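Long-range contacts in butyrophilin subfamily 1 member A1 (Bos taurus, PDB 4HH8), which probably takes part in the secretion of milk-fat droplets and inhibits the proliferation of activated T cells, this chain being its two-domain immunoglobulin-like extracellular part: residues 48-53 with 60-65; 107-112 with 120-125; 134-139 with 217-222; 146-151 with 190-195. The protein carries 1 engineered substitution. All coordinates share one frame; numbering follows the deposited sequence.

Contact 1. Residues 48-53 with 60-65. Unlike the reference sequence in segment 60-65: Leu62 (reference Val).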
loop_
_atom_site.group_PDB
_atom_site.type_symbol
_atom_site.label_atom_id
_atom_site.label_comp_id
_atom_site.label_asym_id
_atom_site.label_seq_id
_atom_site.Cartn_x
_atom_site.Cartn_y
_atom_site.Cartn_z
ATOM N N GLU A 48 -15.060 -24.862 2.667
ATOM C CA GLU A 48 -15.056 -23.635 3.420
ATOM C C GLU A 48 -13.807 -22.855 3.046
ATOM O O GLU A 48 -12.688 -23.343 3.238
ATOM C CB GLU A 48 -15.101 -23.882 4.940
ATOM C CG GLU A 48 -14.926 -22.591 5.775
ATOM C CD GLU A 48 -14.841 -22.849 7.286
ATOM O OE1 GLU A 48 -15.593 -23.709 7.778
ATOM O OE2 GLU A 48 -14.026 -22.187 7.984
ATOM N N LEU A 49 -14.037 -21.658 2.507
ATOM C CA LEU A 49 -13.009 -20.675 2.139
ATOM C C LEU A 49 -13.106 -19.494 3.099
ATOM O O LEU A 49 -14.125 -18.820 3.101
ATOM C CB LEU A 49 -13.239 -20.171 0.710
ATOM C CG LEU A 49 -13.409 -21.264 -0.367
ATOM C CD1 LEU A 49 -13.809 -20.685 -1.698
ATOM C CD2 LEU A 49 -12.171 -22.172 -0.531
ATOM N N ARG A 50 -12.078 -19.250 3.906
ATOM C CA ARG A 50 -12.105 -18.166 4.886
ATOM C C ARG A 50 -10.877 -17.276 4.737
ATOM O O ARG A 50 -9.753 -17.767 4.808
ATOM C CB ARG A 50 -12.127 -18.727 6.312
ATOM C CG ARG A 50 -12.195 -17.651 7.399
ATOM C CD ARG A 50 -12.008 -18.207 8.835
ATOM N NE ARG A 50 -13.121 -19.088 9.175
ATOM C CZ ARG A 50 -14.209 -18.739 9.860
ATOM N NH1 ARG A 50 -14.367 -17.500 10.332
ATOM N NH2 ARG A 50 -15.156 -19.648 10.068
ATOM N N TRP A 51 -11.066 -15.988 4.524
ATOM C CA TRP A 51 -9.938 -15.061 4.640
ATOM C C TRP A 51 -10.112 -14.288 5.935
ATOM O O TRP A 51 -11.226 -13.888 6.284
ATOM C CB TRP A 51 -9.894 -14.102 3.455
ATOM C CG TRP A 51 -9.142 -14.583 2.271
ATOM C CD1 TRP A 51 -7.948 -14.132 1.843
ATOM C CD2 TRP A 51 -9.555 -15.583 1.335
ATOM N NE1 TRP A 51 -7.580 -14.778 0.694
ATOM C CE2 TRP A 51 -8.551 -15.675 0.361
ATOM C CE3 TRP A 51 -10.714 -16.356 1.193
ATOM C CZ2 TRP A 51 -8.623 -16.551 -0.721
ATOM C CZ3 TRP A 51 -10.799 -17.235 0.114
ATOM C CH2 TRP A 51 -9.743 -17.322 -0.834
ATOM N N PHE A 52 -9.026 -14.105 6.678
ATOM C CA PHE A 52 -9.111 -13.368 7.931
ATOM C C PHE A 52 -7.810 -12.641 8.210
ATOM O O PHE A 52 -6.784 -12.878 7.548
ATOM C CB PHE A 52 -9.526 -14.288 9.095
ATOM C CG PHE A 52 -8.521 -15.372 9.436
ATOM C CD1 PHE A 52 -7.588 -15.176 10.452
ATOM C CD2 PHE A 52 -8.531 -16.592 8.762
ATOM C CE1 PHE A 52 -6.675 -16.148 10.792
ATOM C CE2 PHE A 52 -7.633 -17.592 9.093
ATOM C CZ PHE A 52 -6.696 -17.373 10.131
ATOM N N ARG A 53 -7.848 -11.759 9.199
ATOM C CA ARG A 53 -6.666 -11.010 9.558
ATOM C C ARG A 53 -6.124 -11.502 10.888
ATOM O O ARG A 53 -5.369 -12.474 10.941
ATOM C CB ARG A 53 -6.976 -9.523 9.533
ATOM C CG ARG A 53 -7.022 -9.013 8.101
ATOM C CD ARG A 53 -7.296 -7.572 7.985
ATOM N NE ARG A 53 -6.100 -6.763 8.135
ATOM C CZ ARG A 53 -6.089 -5.446 7.958
ATOM N NH1 ARG A 53 -7.209 -4.817 7.645
ATOM N NH2 ARG A 53 -4.981 -4.746 8.127
ATOM N N VAL A 60 -12.615 -11.638 7.145
ATOM C CA VAL A 60 -12.666 -10.716 6.021
ATOM C C VAL A 60 -13.700 -11.225 5.000
ATOM O O VAL A 60 -14.484 -10.444 4.450
ATOM C CB VAL A 60 -11.250 -10.595 5.365
ATOM C CG1 VAL A 60 -11.298 -9.811 4.043
ATOM C CG2 VAL A 60 -10.309 -9.954 6.323
ATOM N N PHE A 61 -13.665 -12.532 4.736
ATOM C CA PHE A 61 -14.536 -13.171 3.756
ATOM C C PHE A 61 -14.736 -14.641 4.154
ATOM O O PHE A 61 -13.795 -15.334 4.605
ATOM C CB PHE A 61 -14.019 -13.045 2.315
ATOM C CG PHE A 61 -14.870 -13.786 1.319
ATOM C CD1 PHE A 61 -15.985 -13.183 0.747
ATOM C CD2 PHE A 61 -14.616 -15.110 1.027
ATOM C CE1 PHE A 61 -16.806 -13.891 -0.132
ATOM C CE2 PHE A 61 -15.451 -15.822 0.169
ATOM C CZ PHE A 61 -16.544 -15.213 -0.416
ATOM N N LEU A 62 -15.983 -15.086 4.071
ATOM C CA LEU A 62 -16.317 -16.457 4.415
ATOM C C LEU A 62 -17.340 -17.036 3.435
ATOM O O LEU A 62 -18.426 -16.474 3.229
ATOM C CB LEU A 62 -16.771 -16.586 5.873
ATOM C CG LEU A 62 -17.032 -18.018 6.348
ATOM C CD1 LEU A 62 -15.816 -18.949 6.152
ATOM C CD2 LEU A 62 -17.562 -18.095 7.821
ATOM N N SER A 63 -16.946 -18.116 2.773
ATOM C CA SER A 63 -17.876 -18.925 1.990
ATOM C C SER A 63 -17.977 -20.290 2.643
ATOM O O SER A 63 -16.951 -20.874 3.011
ATOM C CB SER A 63 -17.366 -19.103 0.579
ATOM O OG SER A 63 -18.357 -19.694 -0.226
ATOM N N ARG A 64 -19.193 -20.786 2.822
ATOM C CA ARG A 64 -19.428 -22.215 3.128
ATOM C C ARG A 64 -20.490 -22.777 2.209
ATOM O O ARG A 64 -21.439 -22.087 1.849
ATOM C CB ARG A 64 -19.895 -22.427 4.559
ATOM C CG ARG A 64 -18.790 -22.480 5.585
ATOM C CD ARG A 64 -19.302 -23.169 6.875
ATOM N NE ARG A 64 -18.748 -22.505 8.059
ATOM C CZ ARG A 64 -19.331 -21.487 8.693
ATOM N NH1 ARG A 64 -20.500 -21.017 8.280
ATOM N NH2 ARG A 64 -18.736 -20.940 9.747
ATOM N N GLU A 65 -20.325 -24.033 1.817
ATOM C CA GLU A 65 -21.321 -24.701 0.980
ATOM C C GLU A 65 -21.710 -23.817 -0.203
ATOM O O GLU A 65 -22.901 -23.617 -0.485
ATOM C CB GLU A 65 -22.563 -25.088 1.808
ATOM C CG GLU A 65 -22.739 -26.597 2.021
ATOM C CD GLU A 65 -22.168 -27.084 3.353
ATOM O OE1 GLU A 65 -22.761 -26.766 4.422
ATOM O OE2 GLU A 65 -21.135 -27.801 3.328
#
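Backbone hydrogen bonding joins strands 48-52 and 61-64 into a hairpin with antiparallel axes 172° apart. Leu49 and Ser63 exchange two bonds, the straighter running from Ser63 N to Leu49 O (2.9 Å, 173°). At the next hydrogen-bonded pair Trp51 N donates to Phe61 O at 2.8 Å, but the carbonyl of Trp51 receives both Phe61 N, from above its plane, and, weakly, Val60 N. This is a classic beta bulge: Val60 and Phe61 both face Trp51.

These are strands C and C' of the V-set immunoglobulin fold, with Trp51 as the core tryptophan of strand C. On the inward side Trp51 CE3 meets Phe61 CD2 at 4.1 Å, the two rings side by side with Val95 against both.

On the other side, salt bridges link Glu48, Arg50 and Arg64. Glu48 OE2 lies in the plane of the Arg50 guanidinium, at its edge, and accepts weak bonds from NE and NH2; Glu48 OE1 takes a weak bond from Arg64 NE (3.4 Å). Engineered Leu62 (valine in the reference) sets CD1 3.8 Å above the Arg50 plane and CD2 3.5 Å above that of Arg64, both offset toward the rim; Arg64 also pairs with Glu72. An alanine in place of Arg50, without the Glu48 bridge, the bond to Val56 O and Leu62's flat neighbour, would probably weaken this side.

Contact 2. Residues 107-112 with 120-125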
loop_
_atom_site.group_PDB
_atom_site.type_symbol
_atom_site.label_atom_id
_atom_site.label_comp_id
_atom_site.label_asym_id
_atom_site.label_seq_id
_atom_site.Cartn_x
_atom_site.Cartn_y
_atom_site.Cartn_z
ATOM N N GLU A 107 -1.176 -8.355 6.832
ATOM C CA GLU A 107 -1.116 -9.801 6.616
ATOM C C GLU A 107 -2.524 -10.370 6.629
ATOM O O GLU A 107 -3.333 -10.055 7.516
ATOM C CB GLU A 107 -0.301 -10.444 7.754
ATOM C CG GLU A 107 -0.090 -11.951 7.604
ATOM C CD GLU A 107 0.505 -12.608 8.871
ATOM O OE1 GLU A 107 1.759 -12.717 8.933
ATOM O OE2 GLU A 107 -0.282 -12.985 9.803
ATOM N N TYR A 108 -2.815 -11.226 5.668
ATOM C CA TYR A 108 -4.088 -11.935 5.651
ATOM C C TYR A 108 -3.770 -13.402 5.677
ATOM O O TYR A 108 -2.690 -13.809 5.238
ATOM C CB TYR A 108 -4.866 -11.615 4.370
ATOM C CG TYR A 108 -5.380 -10.212 4.326
ATOM C CD1 TYR A 108 -6.751 -9.942 4.533
ATOM C CD2 TYR A 108 -4.516 -9.134 4.109
ATOM C CE1 TYR A 108 -7.244 -8.640 4.491
ATOM C CE2 TYR A 108 -4.994 -7.809 4.090
ATOM C CZ TYR A 108 -6.354 -7.574 4.263
ATOM O OH TYR A 108 -6.844 -6.287 4.238
ATOM N N ARG A 109 -4.705 -14.202 6.172
ATOM C CA ARG A 109 -4.564 -15.634 6.098
ATOM C C ARG A 109 -5.719 -16.240 5.304
ATOM O O ARG A 109 -6.873 -15.864 5.489
ATOM C CB ARG A 109 -4.466 -16.229 7.509
ATOM C CG ARG A 109 -3.198 -15.792 8.270
ATOM C CD ARG A 109 -2.907 -16.782 9.397
ATOM N NE ARG A 109 -1.718 -16.471 10.205
ATOM C CZ ARG A 109 -0.513 -17.020 10.044
ATOM N NH1 ARG A 109 -0.293 -17.911 9.082
ATOM N NH2 ARG A 109 0.489 -16.669 10.853
ATOM N N CYS A 110 -5.404 -17.181 4.423
ATOM C CA CYS A 110 -6.444 -17.885 3.659
ATOM C C CYS A 110 -6.550 -19.317 4.114
ATOM O O CYS A 110 -5.581 -20.078 4.025
ATOM C CB CYS A 110 -6.162 -17.857 2.169
ATOM S SG CYS A 110 -4.515 -18.531 1.746
ATOM N N PHE A 111 -7.749 -19.684 4.548
ATOM C CA PHE A 111 -8.022 -20.977 5.133
ATOM C C PHE A 111 -9.036 -21.728 4.256
ATOM O O PHE A 111 -10.078 -21.177 3.899
ATOM C CB PHE A 111 -8.571 -20.701 6.527
ATOM C CG PHE A 111 -8.976 -21.911 7.299
ATOM C CD1 PHE A 111 -8.033 -22.631 8.041
ATOM C CD2 PHE A 111 -10.316 -22.280 7.375
ATOM C CE1 PHE A 111 -8.420 -23.731 8.798
ATOM C CE2 PHE A 111 -10.721 -23.373 8.119
ATOM C CZ PHE A 111 -9.771 -24.105 8.841
ATOM N N PHE A 112 -8.697 -22.970 3.908
ATOM C CA PHE A 112 -9.523 -23.879 3.107
ATOM C C PHE A 112 -9.863 -25.076 3.986
ATOM O O PHE A 112 -8.957 -25.688 4.517
ATOM C CB PHE A 112 -8.729 -24.440 1.936
ATOM C CG PHE A 112 -8.515 -23.489 0.819
ATOM C CD1 PHE A 112 -9.027 -23.763 -0.435
ATOM C CD2 PHE A 112 -7.765 -22.339 0.994
ATOM C CE1 PHE A 112 -8.808 -22.887 -1.495
ATOM C CE2 PHE A 112 -7.561 -21.452 -0.054
ATOM C CZ PHE A 112 -8.073 -21.718 -1.286
ATOM N N GLU A 120 -3.858 -23.777 5.552
ATOM C CA GLU A 120 -3.824 -22.329 5.361
ATOM C C GLU A 120 -2.482 -21.749 4.885
ATOM O O GLU A 120 -1.415 -22.395 4.943
ATOM C CB GLU A 120 -4.304 -21.607 6.618
ATOM C CG GLU A 120 -3.375 -21.805 7.786
ATOM C CD GLU A 120 -3.837 -21.056 8.997
ATOM O OE1 GLU A 120 -4.768 -21.539 9.674
ATOM O OE2 GLU A 120 -3.260 -19.987 9.275
ATOM N N ALA A 121 -2.562 -20.512 4.394
ATOM C CA ALA A 121 -1.402 -19.801 3.892
ATOM C C ALA A 121 -1.576 -18.345 4.206
ATOM O O ALA A 121 -2.571 -17.955 4.795
ATOM C CB ALA A 121 -1.249 -20.010 2.400
ATOM N N ILE A 122 -0.602 -17.549 3.792
ATOM C CA ILE A 122 -0.489 -16.153 4.156
ATOM C C ILE A 122 -0.463 -15.365 2.867
ATOM O O ILE A 122 0.204 -15.771 1.927
ATOM C CB ILE A 122 0.822 -15.922 4.965
ATOM C CG1 ILE A 122 0.673 -16.531 6.362
ATOM C CG2 ILE A 122 1.213 -14.435 5.070
ATOM C CD1 ILE A 122 1.972 -16.658 7.145
ATOM N N VAL A 123 -1.233 -14.281 2.803
ATOM C CA VAL A 123 -1.120 -13.296 1.716
ATOM C C VAL A 123 -0.847 -11.933 2.339
ATOM O O VAL A 123 -1.482 -11.546 3.345
ATOM C CB VAL A 123 -2.417 -13.184 0.879
ATOM C CG1 VAL A 123 -2.155 -12.483 -0.491
ATOM C CG2 VAL A 123 -3.026 -14.522 0.644
ATOM N N HIS A 124 0.108 -11.206 1.773
ATOM C CA HIS A 124 0.428 -9.896 2.287
ATOM C C HIS A 124 -0.185 -8.939 1.320
ATOM O O HIS A 124 0.055 -9.054 0.136
ATOM C CB HIS A 124 1.944 -9.662 2.401
ATOM C CG HIS A 124 2.628 -10.586 3.366
ATOM N ND1 HIS A 124 2.568 -10.415 4.739
ATOM C CD2 HIS A 124 3.386 -11.694 3.156
ATOM C CE1 HIS A 124 3.268 -11.371 5.330
ATOM N NE2 HIS A 124 3.770 -12.164 4.392
ATOM N N LEU A 125 -1.045 -8.048 1.816
ATOM C CA LEU A 125 -1.492 -6.913 1.020
ATOM C C LEU A 125 -0.619 -5.700 1.313
ATOM O O LEU A 125 -0.433 -5.323 2.455
ATOM C CB LEU A 125 -2.953 -6.586 1.320
ATOM C CG LEU A 125 -3.472 -5.454 0.435
ATOM C CD1 LEU A 125 -3.330 -5.811 -1.044
ATOM C CD2 LEU A 125 -4.898 -5.125 0.794
#
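Cys110 SG, in the crowded position between its backbone N and carbonyl carbon (chi1 56°), rests 3.6 Å from Ala121 CB and is bound to Cys36 of the facing sheet. Val123 lies on the same inward side and also packs on Cys36. Farther along, the Tyr108 ring runs beside Leu125, CE2 to CB 3.7 Å, and has Val123 O at its edge, in plane. Its hydroxyl bonds to Asp104 O, the tyrosine corner of immunoglobulin V-set domains, here at the start of strand F.

Between 107-112 and 120-125, strands F and G share two hydrogen-bonded pairs, Tyr108 with Val123 and Cys110 with Ala121. The shortest of these four bonds, Tyr108 N to Val123 O at 2.7 Å, comes in nearly along the C=O axis.

Outward, Ile122 divides its branches: CG2 sits 3.4 Å above the His124 ring plane, offset toward the rim, while CG1 and CD1 both press on Arg109 NH1, CG1 at 3.2 Å. Arg109 is extended from CG to NE between two acids. Its CD is 3.2 Å from Glu120 OE2, but the salt bridge from NH1 to that oxygen is long, as is the one from NE to Glu107 OE2, which lies well out of the guanidinium plane. An alanine in place of Arg109, lacking the charge between Glu107 and Glu120, would probably leave their carboxylates less well balanced and Ile122 less covered.

Contact 3. Residues 134-139 with 217-222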
loop_
_atom_site.group_PDB
_atom_site.type_symbol
_atom_site.label_atom_id
_atom_site.label_comp_id
_atom_site.label_asym_id
_atom_site.label_seq_id
_atom_site.Cartn_x
_atom_site.Cartn_y
_atom_site.Cartn_z
ATOM N N PRO A 134 4.644 17.959 -5.766
ATOM C CA PRO A 134 5.371 18.646 -4.668
ATOM C C PRO A 134 5.502 20.131 -4.918
ATOM O O PRO A 134 5.450 20.567 -6.057
ATOM C CB PRO A 134 6.750 17.983 -4.653
ATOM C CG PRO A 134 6.822 17.150 -5.936
ATOM C CD PRO A 134 5.400 16.837 -6.331
ATOM N N HIS A 135 5.702 20.894 -3.855
ATOM C CA HIS A 135 5.797 22.314 -3.981
ATOM C C HIS A 135 6.924 22.819 -3.135
ATOM O O HIS A 135 7.078 22.403 -1.985
ATOM C CB HIS A 135 4.508 22.986 -3.500
ATOM C CG HIS A 135 4.537 24.466 -3.670
ATOM N ND1 HIS A 135 4.850 25.323 -2.641
ATOM C CD2 HIS A 135 4.388 25.234 -4.770
ATOM C CE1 HIS A 135 4.863 26.561 -3.097
ATOM N NE2 HIS A 135 4.612 26.530 -4.387
ATOM N N ILE A 136 7.690 23.743 -3.678
ATOM C CA ILE A 136 8.732 24.379 -2.888
ATOM C C ILE A 136 8.426 25.845 -2.563
ATOM O O ILE A 136 8.200 26.649 -3.447
ATOM C CB ILE A 136 10.149 24.252 -3.560
ATOM C CG1 ILE A 136 10.599 22.793 -3.612
ATOM C CG2 ILE A 136 11.156 25.036 -2.775
ATOM C CD1 ILE A 136 11.844 22.552 -4.558
ATOM N N SER A 137 8.435 26.154 -1.275
ATOM C CA SER A 137 8.419 27.513 -0.737
ATOM C C SER A 137 9.824 28.001 -0.559
ATOM O O SER A 137 10.642 27.296 0.019
ATOM C CB SER A 137 7.830 27.495 0.674
ATOM O OG SER A 137 6.467 27.761 0.633
HETATM N N MSE A 138 10.070 29.241 -0.974
HETATM C CA MSE A 138 11.342 29.907 -0.793
HETATM C C MSE A 138 11.175 31.024 0.216
HETATM O O MSE A 138 10.211 31.796 0.137
HETATM C CB MSE A 138 11.761 30.570 -2.093
HETATM C CG MSE A 138 12.347 29.701 -3.166
HETATM SE SE MSE A 138 13.991 30.560 -3.822
HETATM C CE MSE A 138 13.278 32.360 -4.179
ATOM N N LYS A 139 12.111 31.137 1.144
ATOM C CA LYS A 139 12.135 32.259 2.069
ATOM C C LYS A 139 13.565 32.702 2.308
ATOM O O LYS A 139 14.368 31.958 2.865
ATOM C CB LYS A 139 11.460 31.902 3.388
ATOM C CG LYS A 139 9.941 32.044 3.353
ATOM C CD LYS A 139 9.272 31.350 4.544
ATOM C CE LYS A 139 7.746 31.555 4.546
ATOM N NZ LYS A 139 7.136 31.010 5.801
ATOM N N VAL A 217 9.911 18.561 -8.198
ATOM C CA VAL A 217 9.673 19.949 -8.484
ATOM C C VAL A 217 11.025 20.634 -8.402
ATOM O O VAL A 217 11.840 20.347 -7.523
ATOM C CB VAL A 217 8.615 20.578 -7.527
ATOM C CG1 VAL A 217 9.130 20.621 -6.078
ATOM C CG2 VAL A 217 8.187 21.973 -8.016
ATOM N N GLU A 218 11.266 21.508 -9.352
ATOM C CA GLU A 218 12.521 22.239 -9.421
ATOM C C GLU A 218 12.229 23.688 -9.078
ATOM O O GLU A 218 11.192 24.200 -9.435
ATOM C CB GLU A 218 13.084 22.092 -10.840
ATOM C CG GLU A 218 14.480 22.657 -11.074
ATOM C CD GLU A 218 15.231 21.867 -12.130
ATOM O OE1 GLU A 218 14.569 21.127 -12.900
ATOM O OE2 GLU A 218 16.487 21.961 -12.171
ATOM N N VAL A 219 13.110 24.337 -8.341
ATOM C CA VAL A 219 12.973 25.770 -8.128
ATOM C C VAL A 219 14.268 26.483 -8.535
ATOM O O VAL A 219 15.237 25.836 -8.903
ATOM C CB VAL A 219 12.533 26.109 -6.687
ATOM C CG1 VAL A 219 13.652 25.824 -5.682
ATOM C CG2 VAL A 219 12.056 27.554 -6.598
ATOM N N SER A 220 14.267 27.809 -8.458
ATOM C CA SER A 220 15.296 28.636 -9.045
ATOM C C SER A 220 15.773 29.611 -7.993
ATOM O O SER A 220 14.956 30.296 -7.372
ATOM C CB SER A 220 14.698 29.406 -10.216
ATOM O OG SER A 220 15.714 29.769 -11.122
ATOM N N ILE A 221 17.087 29.677 -7.798
ATOM C CA ILE A 221 17.673 30.491 -6.738
ATOM C C ILE A 221 18.298 31.789 -7.279
ATOM O O ILE A 221 19.181 31.722 -8.141
ATOM C CB ILE A 221 18.778 29.699 -5.969
ATOM C CG1 ILE A 221 18.214 28.438 -5.305
ATOM C CG2 ILE A 221 19.513 30.596 -4.967
ATOM C CD1 ILE A 221 18.432 27.186 -6.120
ATOM N N PRO A 222 17.824 32.963 -6.785
ATOM C CA PRO A 222 18.450 34.288 -6.957
ATOM C C PRO A 222 19.834 34.452 -6.301
ATOM O O PRO A 222 20.062 33.940 -5.192
ATOM C CB PRO A 222 17.447 35.246 -6.286
ATOM C CG PRO A 222 16.411 34.372 -5.628
ATOM C CD PRO A 222 16.409 33.107 -6.411
#
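Strands A and G of the second immunoglobulin-like domain lie here at one border of the beta sandwich, 135-139 in one sheet and 217-220 in the other. They run nearly parallel, 21° apart with axes 7.1 Å from each other, without hydrogen bonding between them. Val217 turns CG1 into the crowded position between its backbone N and carbonyl carbon, where it meets Pro134 CB at 3.8 Å and Ile136 CG1 at 3.6 Å. Ile136 sends CD1 and CG2 to Val219 CG1, both at 3.9 Å, and also touches Cys204.

Strand A bonds to 146-155 and strand G to 201-208, so between these two segments it is side-chain packing that bridges the sheets. Met138, a selenomethionine bent at chi2 and chi3, crosses Val219 and brings SE to 3.7 Å from Ser220 O; its CE then meets Pro222 CD tip to tip at 3.9 Å. On the outer side Glu218 and Ser220 touch Asn201, a glycosylation site whose glycan is absent here.

Contact 4. Residues 146-151 with 190-195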
loop_
_atom_site.group_PDB
_atom_site.type_symbol
_atom_site.label_atom_id
_atom_site.label_comp_id
_atom_site.label_asym_id
_atom_site.label_seq_id
_atom_site.Cartn_x
_atom_site.Cartn_y
_atom_site.Cartn_z
ATOM N N ILE A 146 19.175 31.015 2.150
ATOM C CA ILE A 146 17.863 30.595 1.624
ATOM C C ILE A 146 17.329 29.287 2.277
ATOM O O ILE A 146 18.015 28.265 2.299
ATOM C CB ILE A 146 17.915 30.419 0.067
ATOM C CG1 ILE A 146 18.733 31.543 -0.575
ATOM C CG2 ILE A 146 16.509 30.286 -0.533
ATOM C CD1 ILE A 146 18.356 31.881 -2.014
ATOM N N GLN A 147 16.104 29.345 2.796
ATOM C CA GLN A 147 15.418 28.187 3.372
ATOM C C GLN A 147 14.354 27.717 2.400
ATOM O O GLN A 147 13.505 28.505 1.974
ATOM C CB GLN A 147 14.726 28.544 4.695
ATOM C CG GLN A 147 15.560 29.335 5.705
ATOM C CD GLN A 147 14.706 30.204 6.644
ATOM O OE1 GLN A 147 13.659 30.749 6.249
ATOM N NE2 GLN A 147 15.164 30.350 7.885
ATOM N N LEU A 148 14.391 26.445 2.035
ATOM C CA LEU A 148 13.366 25.896 1.165
ATOM C C LEU A 148 12.506 24.923 1.947
ATOM O O LEU A 148 13.024 24.152 2.757
ATOM C CB LEU A 148 13.981 25.179 -0.034
ATOM C CG LEU A 148 14.979 25.925 -0.934
ATOM C CD1 LEU A 148 15.465 24.977 -2.012
ATOM C CD2 LEU A 148 14.371 27.225 -1.618
ATOM N N GLU A 149 11.206 24.927 1.676
ATOM C CA GLU A 149 10.338 23.934 2.246
ATOM C C GLU A 149 9.596 23.210 1.173
ATOM O O GLU A 149 8.920 23.821 0.388
ATOM C CB GLU A 149 9.349 24.533 3.235
ATOM C CG GLU A 149 8.540 23.431 3.897
ATOM C CD GLU A 149 7.460 23.927 4.843
ATOM O OE1 GLU A 149 6.491 24.592 4.397
ATOM O OE2 GLU A 149 7.584 23.618 6.049
ATOM N N CYS A 150 9.717 21.889 1.146
ATOM C CA CYS A 150 9.046 21.088 0.123
ATOM C C CYS A 150 7.900 20.337 0.767
ATOM O O CYS A 150 8.037 19.703 1.831
ATOM C CB CYS A 150 10.019 20.122 -0.552
ATOM S SG CYS A 150 9.314 19.045 -1.818
ATOM N N THR A 151 6.779 20.371 0.088
ATOM C CA THR A 151 5.521 19.969 0.668
ATOM C C THR A 151 4.759 19.073 -0.315
ATOM O O THR A 151 4.846 19.268 -1.504
ATOM C CB THR A 151 4.804 21.267 1.036
ATOM O OG1 THR A 151 5.021 21.551 2.442
ATOM C CG2 THR A 151 3.387 21.216 0.683
ATOM N N ALA A 190 9.490 18.947 4.151
ATOM C CA ALA A 190 10.911 18.884 4.387
ATOM C C ALA A 190 11.568 20.219 4.110
ATOM O O ALA A 190 11.226 20.880 3.146
ATOM C CB ALA A 190 11.519 17.807 3.535
ATOM N N SER A 191 12.547 20.569 4.934
ATOM C CA SER A 191 13.244 21.838 4.843
ATOM C C SER A 191 14.710 21.667 4.698
ATOM O O SER A 191 15.283 20.749 5.275
ATOM C CB SER A 191 13.022 22.693 6.077
ATOM O OG SER A 191 11.776 23.323 5.894
ATOM N N VAL A 192 15.318 22.598 3.978
ATOM C CA VAL A 192 16.726 22.564 3.740
ATOM C C VAL A 192 17.199 24.032 3.795
ATOM O O VAL A 192 16.411 24.971 3.564
ATOM C CB VAL A 192 16.940 21.821 2.406
ATOM C CG1 VAL A 192 16.873 22.733 1.166
ATOM C CG2 VAL A 192 18.059 20.902 2.445
ATOM N N ILE A 193 18.449 24.249 4.164
ATOM C CA ILE A 193 19.023 25.596 4.074
ATOM C C ILE A 193 20.081 25.572 2.964
ATOM O O ILE A 193 21.008 24.783 3.016
ATOM C CB ILE A 193 19.571 26.067 5.433
ATOM C CG1 ILE A 193 18.407 26.172 6.440
ATOM C CG2 ILE A 193 20.260 27.413 5.281
ATOM C CD1 ILE A 193 18.821 26.477 7.856
ATOM N N ILE A 194 19.889 26.389 1.927
ATOM C CA ILE A 194 20.865 26.504 0.836
ATOM C C ILE A 194 21.987 27.461 1.230
ATOM O O ILE A 194 21.726 28.643 1.480
ATOM C CB ILE A 194 20.207 26.995 -0.480
ATOM C CG1 ILE A 194 19.019 26.112 -0.869
ATOM C CG2 ILE A 194 21.246 27.083 -1.608
ATOM C CD1 ILE A 194 19.326 24.618 -1.036
ATOM N N ARG A 195 23.219 26.946 1.338
ATOM C CA ARG A 195 24.403 27.803 1.599
ATOM C C ARG A 195 25.336 27.794 0.389
ATOM O O ARG A 195 26.190 26.915 0.258
ATOM C CB ARG A 195 25.167 27.375 2.864
ATOM C CG ARG A 195 24.397 27.550 4.174
ATOM C CD ARG A 195 24.987 26.641 5.248
ATOM N NE ARG A 195 24.109 26.415 6.402
ATOM C CZ ARG A 195 23.300 25.364 6.528
ATOM N NH1 ARG A 195 23.223 24.464 5.549
ATOM N NH2 ARG A 195 22.567 25.220 7.616
#
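Strands 146-151 and 190-194 run antiparallel, their axes 160° apart and 4.7 Å from each other at closest approach. Leu148 with Val192 and Cys150 with Ala190 are doubly bonded pairs; the straightest bond, from Cys150 N to Ala190 O, is 2.7 Å long at 171°. At the far end Ile194 N donates to Ile146 O, also at 2.7 Å and nearly along the C=O axis. The carbonyl of Leu148 is reached by Val192 N in its plane and more weakly by Ser191 OG at 3.5 Å, a hydroxyl folded back beside its own backbone N.

The pair forms the B-E ladder at the middle of one sheet in the second immunoglobulin-like domain. From it Cys150 holds SG anti to the backbone N (chi1 179°) and crosses the sandwich to the disulfide with Cys204. Trp163 of the opposing sheet packs against Cys150, Leu148 and Val192.

On this inward side Leu148 crosses Ile194 obliquely, CD1 to CG1 3.9 Å, and sets its CB 4.0 Å from Val192 CG1. Ile146 and Ile194 stand beside each other at the end of the row. Outward, Glu149 extends past Ser191, whose OG is 3.8 Å from Glu149 CB, and Gln147 flanks Ile193, CG to CG1 4.3 Å.

In the fold
The four contacts fall into two pairs, one in each immunoglobulin-like domain. Contacts 1 and 2, with centres 11 Å apart, are two ladders of one sheet, separated by the pairing of strands 48-52 and 106-114, whose probable hydrogen bonds include Arg50 N to Phe111 O (2.8 Å). The centres of contacts 3 and 4 are 8 Å apart, contact 4 nested inside the loop that contact 3 closes; Ser137 N reaches Glu149 O at 2.9 Å, and Met138 packs on Leu148. Between the domains nothing in these contacts touches: centres are about 44 to 51 Å apart and nearest atoms at least about 25 Å. Contacts 2 and 4 each contribute one cysteine to their domain's disulfide.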